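Local coordinates for protein vinylacetyl-CoA Delta-isomerase (Nitrosopumilus maritimus SCM1, PDB 6VJR) that probably dehydrates 4-hydroxybutyryl-CoA and isomerises vinylacetyl-CoA, holding FAD, a [4Fe-4S] cluster and a ferric ion in its subunits, at residues G229-D234 and N436-L441; C295-G300 and T335-G340; H367-F372 and T442-G447. All coordinates share one frame; numbering follows the deposited sequence. Where two conformers were deposited one is given.

Contact 1 (G229-D234 and N436-L441); sequences GRQSCD and NAVGYL
Val-438 lays its two methyl groups against the bend of the chain at Gln-231 and Ser-232, and the whole of this buried contact is light. CG2 of Val-438 has two partners, lying 4.0 Å from CB of Gln-231 and 4.1 Å from the backbone N of Ser-232. CG1 of Val-438 has one, the amide nitrogen NE2 of Gln-231 at 4.1 Å. The two side chains cross at about a right angle, and no hydrogen bond spans the segments. With its chain extended beyond CG (chi2 -172°), Gln-231 carries its amide past the valine to polar partners outside, OE1 meeting Arg-435 NE and NE2 meeting Glu-254 OE1; the OG of Ser-232 is bonded to Leu-433 O. The contact thus joins the loop after strand 224-228, in the N-terminal part of the hydroxylase-like fold, to the start of helix 437-446 in the C-terminal helical part. The side chain of Val-438 also lies about 4 Å from the bound FAD, nearest atoms taken. Within the loop, a type II turn from Gln-231 to Asp-234, the bonds are firmer. Arg-230 grips the carboxylate of Asp-234 side-on, NE to OD2 at 2.9 Å and NH2 to OD1 at 3.0 Å, with both oxygens close to the guanidinium plane. OD2 of Asp-234 also accepts from the N of Gln-231, which reaches it from above the carboxylate plane. NH1 of Arg-230 forms salt bridges with Glu-239 and Asp-244 of the second subunit, whose Val-389 packs on Val-438.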
loop_
_atom_site.group_PDB
_atom_site.type_symbol
_atom_site.label_atom_id
_atom_site.label_comp_id
_atom_site.label_asym_id
_atom_site.label_seq_id
_atom_site.Cartn_x
_atom_site.Cartn_y
_atom_site.Cartn_z
ATOM N N GLY A 229 7.221 -22.065 24.907
ATOM C CA GLY A 229 7.547 -21.728 23.533
ATOM C C GLY A 229 8.890 -21.005 23.403
ATOM O O GLY A 229 9.242 -20.152 24.184
ATOM N N ARG A 230 9.622 -21.310 22.329
ATOM C CA ARG A 230 10.800 -20.536 21.986
ATOM C C ARG A 230 10.370 -19.171 21.471
ATOM O O ARG A 230 9.226 -18.980 21.074
ATOM C CB ARG A 230 11.623 -21.224 20.907
ATOM C CG ARG A 230 12.341 -22.480 21.361
ATOM C CD ARG A 230 13.542 -22.772 20.508
ATOM N NE ARG A 230 14.634 -21.850 20.836
ATOM C CZ ARG A 230 15.921 -22.157 20.719
ATOM N NH1 ARG A 230 16.307 -23.284 20.110
ATOM N NH2 ARG A 230 16.830 -21.284 21.123
ATOM N N GLN A 231 11.298 -18.235 21.450
ATOM C CA GLN A 231 11.108 -16.949 20.819
ATOM C C GLN A 231 12.394 -16.641 20.040
ATOM O O GLN A 231 13.481 -17.092 20.453
ATOM C CB GLN A 231 10.850 -15.824 21.815
ATOM C CG GLN A 231 9.587 -16.023 22.630
ATOM C CD GLN A 231 9.247 -14.821 23.477
ATOM O OE1 GLN A 231 10.135 -14.114 23.959
ATOM N NE2 GLN A 231 7.957 -14.551 23.629
ATOM N N SER A 232 12.251 -15.837 18.982
ATOM C CA SER A 232 13.400 -15.265 18.297
ATOM C C SER A 232 14.357 -14.614 19.307
ATOM O O SER A 232 13.930 -13.785 20.075
ATOM C CB SER A 232 12.990 -14.295 17.235
ATOM O OG SER A 232 14.168 -13.807 16.610
ATOM N N CYS A 233 15.630 -15.032 19.339
ATOM C CA CYS A 233 16.633 -14.442 20.222
ATOM C C CYS A 233 16.386 -14.745 21.702
ATOM O O CYS A 233 16.995 -14.087 22.573
ATOM C CB CYS A 233 16.810 -12.923 20.011
ATOM S SG CYS A 233 17.343 -12.494 18.354
ATOM N N ASP A 234 15.579 -15.779 21.998
ATOM C CA ASP A 234 15.202 -16.102 23.377
ATOM C C ASP A 234 16.437 -16.209 24.288
ATOM O O ASP A 234 16.466 -15.652 25.387
ATOM C CB ASP A 234 14.359 -17.366 23.428
ATOM C CG ASP A 234 14.798 -18.583 22.608
ATOM O OD1 ASP A 234 15.965 -18.616 22.106
ATOM O OD2 ASP A 234 13.944 -19.476 22.394
ATOM N N ASN A 436 10.872 -9.356 21.285
ATOM C CA ASN A 436 9.668 -8.556 21.386
ATOM C C ASN A 436 8.947 -8.408 20.044
ATOM O O ASN A 436 7.819 -7.921 20.003
ATOM C CB ASN A 436 9.962 -7.281 22.163
ATOM C CG ASN A 436 10.091 -7.488 23.662
ATOM O OD1 ASN A 436 10.766 -6.719 24.353
ATOM N ND2 ASN A 436 9.509 -8.549 24.190
ATOM N N ALA A 437 9.584 -8.813 18.934
ATOM C CA ALA A 437 8.887 -8.875 17.668
ATOM C C ALA A 437 7.854 -9.986 17.614
ATOM O O ALA A 437 6.934 -9.888 16.783
ATOM C CB ALA A 437 9.869 -9.056 16.537
ATOM N N VAL A 438 8.060 -11.061 18.406
ATOM C CA VAL A 438 7.040 -12.087 18.541
ATOM C C VAL A 438 5.695 -11.457 18.865
ATOM O O VAL A 438 4.696 -11.765 18.240
ATOM C CB VAL A 438 7.430 -13.125 19.594
ATOM C CG1 VAL A 438 6.266 -14.042 19.983
ATOM C CG2 VAL A 438 8.627 -13.887 19.105
ATOM N N GLY A 439 5.699 -10.555 19.831
ATOM C CA GLY A 439 4.472 -9.874 20.187
ATOM C C GLY A 439 4.124 -8.726 19.250
ATOM O O GLY A 439 2.978 -8.637 18.788
ATOM N N TYR A 440 5.110 -7.911 18.861
ATOM C CA TYR A 440 4.764 -6.715 18.120
ATOM C C TYR A 440 4.272 -7.064 16.705
ATOM O O TYR A 440 3.393 -6.393 16.168
ATOM C CB TYR A 440 5.947 -5.746 18.104
ATOM C CG TYR A 440 5.618 -4.401 17.491
ATOM C CD1 TYR A 440 4.575 -3.637 17.955
ATOM C CD2 TYR A 440 6.268 -3.945 16.365
ATOM C CE1 TYR A 440 4.256 -2.416 17.398
ATOM C CE2 TYR A 440 5.947 -2.721 15.794
ATOM C CZ TYR A 440 4.900 -1.972 16.261
ATOM O OH TYR A 440 4.552 -0.785 15.691
ATOM N N LEU A 441 4.880 -8.073 16.101
ATOM C CA LEU A 441 4.554 -8.481 14.747
ATOM C C LEU A 441 3.623 -9.679 14.755
ATOM O O LEU A 441 2.451 -9.542 14.397
ATOM C CB LEU A 441 5.807 -8.720 13.896
ATOM C CG LEU A 441 6.746 -7.535 13.761
ATOM C CD1 LEU A 441 7.923 -7.881 12.831
ATOM C CD2 LEU A 441 6.015 -6.315 13.272
#

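Contact 2 (C295-G300 and T335-G340); sequences CKTGLG and TIFAAG. With SF4 (iron/sulfur cluster), chain E.
Thr-297 reaches across to helix 320-345 with its methyl group, which settles between the side chain of Ile-336 and the backbone of Phe-337. CG2 of Thr-297 is 3.7 Å from CG2 of Ile-336 and 3.6 Å from the backbone N of Phe-337. The rotation about CA-CB explains this: with OG1 lying between the backbone N and the carbonyl carbon (chi1 71°), the hydroxyl turns back to bond Val-294 O while the methyl is left facing the neighbouring helix. Ile-336 answers with its branch methyl, and the two side chains slide past each other in opposite directions. Phe-337 crosses the threonine at about a right angle; its CD1 lies 3.9 Å from OG1 of Thr-297, and its ring has a cation-pi partner in Arg-88. These are two successive, antiparallel helices of the C-terminal, mostly helical part, whose family belongs to the acyl-CoA dehydrogenase clan. The start of helix 295-314 bears a different chemistry. SG of Cys-295 binds FE2 of the iron-sulfur cluster at 2.2 Å. Lys-296 bends at chi2 (-57°) and then runs extended, bringing NZ to 3.1 Å from cluster sulfur S4, where it also forms a salt bridge with Glu-443 and a hydrogen bond to Gly-439 O. One short helical run therefore sets metal ligand and ammonium group toward the cluster and a methyl toward the helix behind. Given its closeness to S4 and its salt bridge to Glu-443, the positive charge of Lys-296 probably helps balance the cluster and that glutamate.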
loop_
_atom_site.group_PDB
_atom_site.type_symbol
_atom_site.label_atom_id
_atom_site.label_comp_id
_atom_site.label_asym_id
_atom_site.label_seq_id
_atom_site.Cartn_x
_atom_site.Cartn_y
_atom_site.Cartn_z
ATOM N N CYS A 295 -2.813 -1.769 22.936
ATOM C CA CYS A 295 -1.538 -2.008 23.616
ATOM C C CYS A 295 -0.362 -1.834 22.630
ATOM O O CYS A 295 0.680 -1.278 22.969
ATOM C CB CYS A 295 -1.496 -3.370 24.306
ATOM S SG CYS A 295 -1.540 -4.770 23.151
ATOM N N LYS A 296 -0.555 -2.232 21.372
ATOM C CA LYS A 296 0.508 -2.211 20.393
ATOM C C LYS A 296 0.867 -0.779 19.980
ATOM O O LYS A 296 1.940 -0.525 19.429
ATOM C CB LYS A 296 0.077 -2.944 19.120
ATOM C CG LYS A 296 -0.260 -4.411 19.327
ATOM C CD LYS A 296 0.810 -5.298 19.923
ATOM C CE LYS A 296 0.213 -6.669 20.193
ATOM N NZ LYS A 296 1.155 -7.557 20.836
ATOM N N THR A 297 -0.021 0.165 20.284
ATOM C CA THR A 297 0.278 1.558 20.030
ATOM C C THR A 297 1.290 2.118 21.029
ATOM O O THR A 297 2.016 3.071 20.692
ATOM C CB THR A 297 -0.954 2.439 19.910
ATOM O OG1 THR A 297 -1.619 2.634 21.146
ATOM C CG2 THR A 297 -1.926 1.919 18.876
ATOM N N GLY A 298 1.294 1.590 22.261
ATOM C CA GLY A 298 2.348 1.935 23.193
ATOM C C GLY A 298 3.721 1.388 22.758
ATOM O O GLY A 298 4.749 2.059 22.890
ATOM N N LEU A 299 3.739 0.167 22.224
ATOM C CA LEU A 299 4.952 -0.381 21.645
ATOM C C LEU A 299 5.391 0.449 20.427
ATOM O O LEU A 299 6.571 0.734 20.256
ATOM C CB LEU A 299 4.715 -1.831 21.237
ATOM C CG LEU A 299 4.932 -2.869 22.325
ATOM C CD1 LEU A 299 4.013 -2.626 23.524
ATOM C CD2 LEU A 299 4.774 -4.240 21.767
ATOM N N GLY A 300 4.425 0.874 19.614
ATOM C CA GLY A 300 4.701 1.769 18.505
ATOM C C GLY A 300 5.375 3.052 18.966
ATOM O O GLY A 300 6.322 3.510 18.336
ATOM N N THR A 335 -3.717 5.625 13.871
ATOM C CA THR A 335 -4.865 5.063 13.173
ATOM C C THR A 335 -5.391 3.853 13.977
ATOM O O THR A 335 -6.588 3.648 14.134
ATOM C CB THR A 335 -4.476 4.695 11.725
ATOM O OG1 THR A 335 -4.206 5.887 10.992
ATOM C CG2 THR A 335 -5.652 4.068 10.990
ATOM N N ILE A 336 -4.482 2.988 14.445
ATOM C CA ILE A 336 -4.853 1.848 15.270
ATOM C C ILE A 336 -5.494 2.351 16.555
ATOM O O ILE A 336 -6.569 1.851 16.981
ATOM C CB ILE A 336 -3.635 0.949 15.555
ATOM C CG1 ILE A 336 -3.140 0.334 14.268
ATOM C CG2 ILE A 336 -3.992 -0.095 16.606
ATOM C CD1 ILE A 336 -1.722 -0.179 14.378
ATOM N N PHE A 337 -4.812 3.297 17.197
ATOM C CA PHE A 337 -5.337 3.789 18.458
ATOM C C PHE A 337 -6.770 4.304 18.298
ATOM O O PHE A 337 -7.651 4.030 19.144
ATOM C CB PHE A 337 -4.430 4.929 18.950
ATOM C CG PHE A 337 -4.902 5.549 20.244
ATOM C CD1 PHE A 337 -4.840 4.842 21.428
ATOM C CD2 PHE A 337 -5.395 6.857 20.269
ATOM C CE1 PHE A 337 -5.321 5.404 22.616
ATOM C CE2 PHE A 337 -5.874 7.389 21.451
ATOM C CZ PHE A 337 -5.814 6.667 22.609
ATOM N N ALA A 338 -6.989 5.124 17.270
ATOM C CA ALA A 338 -8.296 5.743 17.017
ATOM C C ALA A 338 -9.364 4.665 16.876
ATOM O O ALA A 338 -10.456 4.781 17.419
ATOM C CB ALA A 338 -8.205 6.569 15.804
ATOM N N ALA A 339 -9.080 3.616 16.095
ATOM C CA ALA A 339 -10.056 2.550 15.886
ATOM C C ALA A 339 -10.445 1.899 17.211
ATOM O O ALA A 339 -11.617 1.625 17.456
ATOM C CB ALA A 339 -9.577 1.582 14.815
ATOM N N GLY A 340 -9.456 1.575 18.045
ATOM C CA GLY A 340 -9.696 0.903 19.280
ATOM C C GLY A 340 -10.512 1.775 20.224
ATOM O O GLY A 340 -11.520 1.296 20.772
HETATM FE FE1 SF4 E . -2.553 -8.976 23.980
HETATM FE FE2 SF4 E . -1.005 -6.705 23.935
HETATM FE FE3 SF4 E . -0.293 -8.710 25.431
HETATM FE FE4 SF4 E . -2.340 -7.156 26.200
HETATM S S1 SF4 E . -0.180 -6.570 26.113
HETATM S S2 SF4 E . -2.290 -9.505 26.209
HETATM S S3 SF4 E . -3.318 -6.764 24.120
HETATM S S4 SF4 E . -0.496 -8.800 23.165
#

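Contact 3 (H367-F372 and T442-G447); sequences HNVTRF and TESMHG. With FE (Fe (III) ion), chain I; FAD (flavin-adenine dinucleotide), chain F; SF4 (iron/sulfur cluster), chain E.
Thr-370 and Met-445 bring their backbones unusually close, CA to CA 4.4 Å, yet no hydrogen bond joins the two segments. The chain around Thr-370 passes alongside the last turn of helix 437-446. CG2 of Thr-370 rests on the backbone there, 3.6 Å from Ser-444 O, and the same CG2 of Thr-370 is 3.7 Å from Met-445 O. A chi1 of 75° tucks the threonine hydroxyl over its own backbone, where it donates to His-367 O at 2.7 Å from OG1 of Thr-370, tilted 21° from the carbonyl plane. An alanine in place of Thr-370 would keep neither branch, and would probably leave His-367 O without this donor and open a gap over the two carbonyls. Met-445 starts out away from the other segment but bends at chi2 and chi3, and its CE packs 3.6 Å from Thr-370 O, whose hydrogen bond comes from Arg-378 NH1 of the second subunit. Two helices of the C-terminal helical part meet here directly behind the metal site. Glu-443, two residues before Met-445, leaves its helix pointing away from segment 367-372, then bends at chi2 to carry OE2 to the ferric ion at 2.0 Å, a site shared with His-289 and Tyr-293; CG of Glu-443 packs 3.4 Å from C7 of the flavin. Gly-447, just past the helix, suits this place because a CB there would run into OE2 of Glu-443. His-446 continues along the cofactor, its carbonyl O 3.3 Å from C4' of FAD. The OG of Ser-444 is bonded to Tyr-440 O, and Lys-366 NZ donates to the carbonyls of Ser-444 and Gly-447.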
loop_
_atom_site.group_PDB
_atom_site.type_symbol
_atom_site.label_atom_id
_atom_site.label_comp_id
_atom_site.label_asym_id
_atom_site.label_seq_id
_atom_site.Cartn_x
_atom_site.Cartn_y
_atom_site.Cartn_z
ATOM N N HIS A 367 -7.750 -5.455 12.353
ATOM C CA HIS A 367 -7.317 -5.665 10.965
ATOM C C HIS A 367 -6.167 -4.736 10.604
ATOM O O HIS A 367 -5.224 -5.157 9.908
ATOM C CB HIS A 367 -8.483 -5.653 9.990
ATOM C CG HIS A 367 -8.261 -6.523 8.808
ATOM N ND1 HIS A 367 -8.088 -7.885 8.963
ATOM C CD2 HIS A 367 -8.137 -6.276 7.496
ATOM C CE1 HIS A 367 -7.943 -8.426 7.735
ATOM N NE2 HIS A 367 -7.954 -7.471 6.846
ATOM N N ASN A 368 -6.242 -3.476 11.054
ATOM C CA ASN A 368 -5.129 -2.560 10.881
ATOM C C ASN A 368 -3.874 -3.039 11.618
ATOM O O ASN A 368 -2.749 -2.840 11.144
ATOM C CB ASN A 368 -5.524 -1.121 11.163
ATOM C CG ASN A 368 -6.423 -0.574 10.085
ATOM O OD1 ASN A 368 -6.150 -0.743 8.882
ATOM N ND2 ASN A 368 -7.486 0.110 10.468
ATOM N N VAL A 369 -4.064 -3.534 12.851
ATOM C CA VAL A 369 -2.968 -4.109 13.633
ATOM C C VAL A 369 -2.227 -5.209 12.861
ATOM O O VAL A 369 -1.016 -5.372 13.026
ATOM C CB VAL A 369 -3.491 -4.580 15.005
ATOM C CG1 VAL A 369 -2.545 -5.496 15.758
ATOM C CG2 VAL A 369 -3.843 -3.374 15.849
ATOM N N THR A 370 -2.939 -5.979 12.015
ATOM C CA THR A 370 -2.312 -7.076 11.252
ATOM C C THR A 370 -1.361 -6.551 10.174
ATOM O O THR A 370 -0.564 -7.346 9.638
ATOM C CB THR A 370 -3.303 -8.082 10.645
ATOM O OG1 THR A 370 -3.939 -7.489 9.506
ATOM C CG2 THR A 370 -4.299 -8.622 11.676
ATOM N N ARG A 371 -1.483 -5.255 9.851
ATOM C CA ARG A 371 -0.739 -4.623 8.761
ATOM C C ARG A 371 0.340 -3.661 9.274
ATOM O O ARG A 371 1.503 -3.744 8.890
ATOM C CB ARG A 371 -1.747 -3.885 7.866
ATOM C CG ARG A 371 -2.706 -4.808 7.135
ATOM C CD ARG A 371 -3.807 -4.060 6.411
ATOM N NE ARG A 371 -4.586 -4.959 5.562
ATOM C CZ ARG A 371 -5.627 -4.612 4.822
ATOM N NH1 ARG A 371 -6.067 -3.386 4.816
ATOM N NH2 ARG A 371 -6.232 -5.498 4.054
ATOM N N PHE A 372 -0.073 -2.692 10.075
ATOM C CA PHE A 372 0.746 -1.500 10.275
ATOM C C PHE A 372 2.020 -1.767 11.085
ATOM O O PHE A 372 3.054 -1.130 10.802
ATOM C CB PHE A 372 -0.026 -0.323 10.857
ATOM C CG PHE A 372 -1.145 0.176 9.975
ATOM C CD1 PHE A 372 -1.230 -0.155 8.609
ATOM C CD2 PHE A 372 -2.126 1.019 10.503
ATOM C CE1 PHE A 372 -2.282 0.318 7.839
ATOM C CE2 PHE A 372 -3.143 1.502 9.704
ATOM C CZ PHE A 372 -3.220 1.136 8.369
ATOM N N THR A 442 4.116 -10.856 15.138
ATOM C CA THR A 442 3.327 -12.047 14.904
ATOM C C THR A 442 2.063 -12.134 15.776
ATOM O O THR A 442 1.034 -12.641 15.306
ATOM C CB THR A 442 4.241 -13.270 15.029
ATOM O OG1 THR A 442 5.454 -13.049 14.297
ATOM C CG2 THR A 442 3.563 -14.479 14.408
ATOM N N GLU A 443 2.099 -11.645 17.025
ATOM C CA GLU A 443 0.885 -11.649 17.813
ATOM C C GLU A 443 -0.085 -10.580 17.296
ATOM O O GLU A 443 -1.288 -10.784 17.315
ATOM C CB GLU A 443 1.170 -11.448 19.291
ATOM C CG GLU A 443 0.009 -11.988 20.111
ATOM C CD GLU A 443 -1.007 -11.001 20.556
ATOM O OE1 GLU A 443 -0.644 -9.790 20.544
ATOM O OE2 GLU A 443 -2.092 -11.452 20.990
ATOM N N SER A 444 0.426 -9.466 16.754
ATOM C CA SER A 444 -0.436 -8.521 16.051
ATOM C C SER A 444 -1.180 -9.220 14.912
ATOM O O SER A 444 -2.349 -8.976 14.629
ATOM C CB SER A 444 0.343 -7.292 15.571
ATOM O OG SER A 444 0.748 -6.518 16.689
ATOM N N MET A 445 -0.478 -10.093 14.187
ATOM C CA MET A 445 -1.070 -10.859 13.108
ATOM C C MET A 445 -2.151 -11.838 13.579
ATOM O O MET A 445 -3.229 -11.869 12.973
ATOM C CB MET A 445 0.043 -11.630 12.383
ATOM C CG MET A 445 -0.384 -12.560 11.228
ATOM S SD MET A 445 -1.247 -11.710 9.916
ATOM C CE MET A 445 0.111 -10.842 9.124
ATOM N N HIS A 446 -1.873 -12.631 14.621
ATOM C CA HIS A 446 -2.725 -13.791 14.950
ATOM C C HIS A 446 -3.562 -13.657 16.226
ATOM O O HIS A 446 -4.505 -14.405 16.434
ATOM C CB HIS A 446 -1.904 -15.078 15.043
ATOM C CG HIS A 446 -1.440 -15.521 13.680
ATOM N ND1 HIS A 446 -2.344 -15.850 12.703
ATOM C CD2 HIS A 446 -0.240 -15.569 13.125
ATOM C CE1 HIS A 446 -1.687 -16.172 11.594
ATOM N NE2 HIS A 446 -0.381 -16.018 11.823
ATOM N N GLY A 447 -3.183 -12.769 17.095
ATOM C CA GLY A 447 -3.896 -12.635 18.359
ATOM C C GLY A 447 -5.385 -12.293 18.180
ATOM O O GLY A 447 -5.760 -11.458 17.374
HETATM FE FE FE I . -3.709 -10.895 21.936
HETATM P PA FAD F . -4.193 -21.282 12.011
HETATM O O1A FAD F . -5.629 -21.358 12.333
HETATM O O2A FAD F . -3.482 -22.549 11.755
HETATM O O5B FAD F . -4.055 -20.181 10.869
HETATM C C5B FAD F . -3.091 -20.305 9.795
HETATM C C4B FAD F . -3.715 -19.780 8.535
HETATM O O4B FAD F . -4.734 -20.704 8.083
HETATM C C3B FAD F . -4.394 -18.400 8.615
HETATM O O3B FAD F . -4.187 -17.672 7.402
HETATM C C2B FAD F . -5.868 -18.752 8.772
HETATM O O2B FAD F . -6.804 -17.761 8.377
HETATM C C1B FAD F . -5.961 -20.007 7.901
HETATM N N9A FAD F . -7.027 -20.918 8.300
HETATM C C8A FAD F . -7.151 -21.687 9.437
HETATM N N7A FAD F . -8.224 -22.435 9.484
HETATM C C5A FAD F . -8.878 -22.125 8.306
HETATM C C6A FAD F . -10.093 -22.586 7.756
HETATM N N6A FAD F . -10.841 -23.524 8.338
HETATM N N1A FAD F . -10.502 -22.032 6.591
HETATM C C2A FAD F . -9.709 -21.118 6.003
HETATM N N3A FAD F . -8.533 -20.633 6.397
HETATM C C4A FAD F . -8.165 -21.174 7.575
HETATM N N1 FAD F . -4.787 -17.768 22.220
HETATM C C2 FAD F . -5.324 -17.952 23.471
HETATM O O2 FAD F . -6.341 -18.634 23.670
HETATM N N3 FAD F . -4.747 -17.296 24.542
HETATM C C4 FAD F . -3.646 -16.489 24.505
HETATM O O4 FAD F . -3.142 -16.038 25.518
HETATM C C4X FAD F . -3.035 -16.389 23.188
HETATM N N5 FAD F . -1.932 -15.644 23.058
HETATM C C5X FAD F . -1.242 -15.737 21.868
HETATM C C6 FAD F . 0.035 -15.172 21.743
HETATM C C7 FAD F . 0.776 -15.288 20.576
HETATM C C7M FAD F . 2.188 -14.756 20.524
HETATM C C8 FAD F . 0.178 -15.859 19.435
HETATM C C8M FAD F . 0.914 -15.896 18.127
HETATM C C9 FAD F . -1.107 -16.345 19.501
HETATM C C9A FAD F . -1.819 -16.320 20.727
HETATM N N10 FAD F . -3.072 -16.916 20.861
HETATM C C10 FAD F . -3.687 -17.057 22.105
HETATM C "C1'" FAD F . -3.518 -17.754 19.731
HETATM C "C2'" FAD F . -4.170 -17.075 18.551
HETATM O "O2'" FAD F . -5.526 -16.800 18.906
HETATM C "C3'" FAD F . -4.110 -17.994 17.323
HETATM O "O3'" FAD F . -2.753 -18.026 16.923
HETATM C "C4'" FAD F . -5.065 -17.620 16.177
HETATM O "O4'" FAD F . -6.426 -17.882 16.546
HETATM C "C5'" FAD F . -4.758 -18.368 14.893
HETATM O "O5'" FAD F . -4.827 -19.765 15.126
HETATM P P FAD F . -3.636 -20.701 14.769
HETATM O O1P FAD F . -2.385 -20.271 15.397
HETATM O O2P FAD F . -4.103 -22.077 15.002
HETATM O O3P FAD F . -3.376 -20.540 13.196
HETATM FE FE1 SF4 E . -2.553 -8.976 23.980
HETATM FE FE2 SF4 E . -1.005 -6.705 23.935
HETATM FE FE3 SF4 E . -0.293 -8.710 25.431
HETATM FE FE4 SF4 E . -2.340 -7.156 26.200
HETATM S S1 SF4 E . -0.180 -6.570 26.113
HETATM S S2 SF4 E . -2.290 -9.505 26.209
HETATM S S3 SF4 E . -3.318 -6.764 24.120
HETATM S S4 SF4 E . -0.496 -8.800 23.165
#

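Overall arrangement
Contacts 1 and 3 share helix 437-446: contact 1 uses its beginning and contact 3 its end, with centres about 14 Å apart. Contact 2 lies about 11 Å from contact 3 and about 19 Å from contact 1, centre to centre, and joins helices 295-314 and 320-345. Along the chain, contact 2 is nested within the loop closed by contact 1 and closes before contact 3 opens, whereas contacts 1 and 3 cross. Thr-335 on Phe-372 links contacts 2 and 3, and Tyr-440 on Leu-299 links contacts 1 and 2. Together they join an N-terminal loop to a helical core that supplies the ferric-ion ligands and, with the N-terminal part and a second subunit, encloses cluster and flavin.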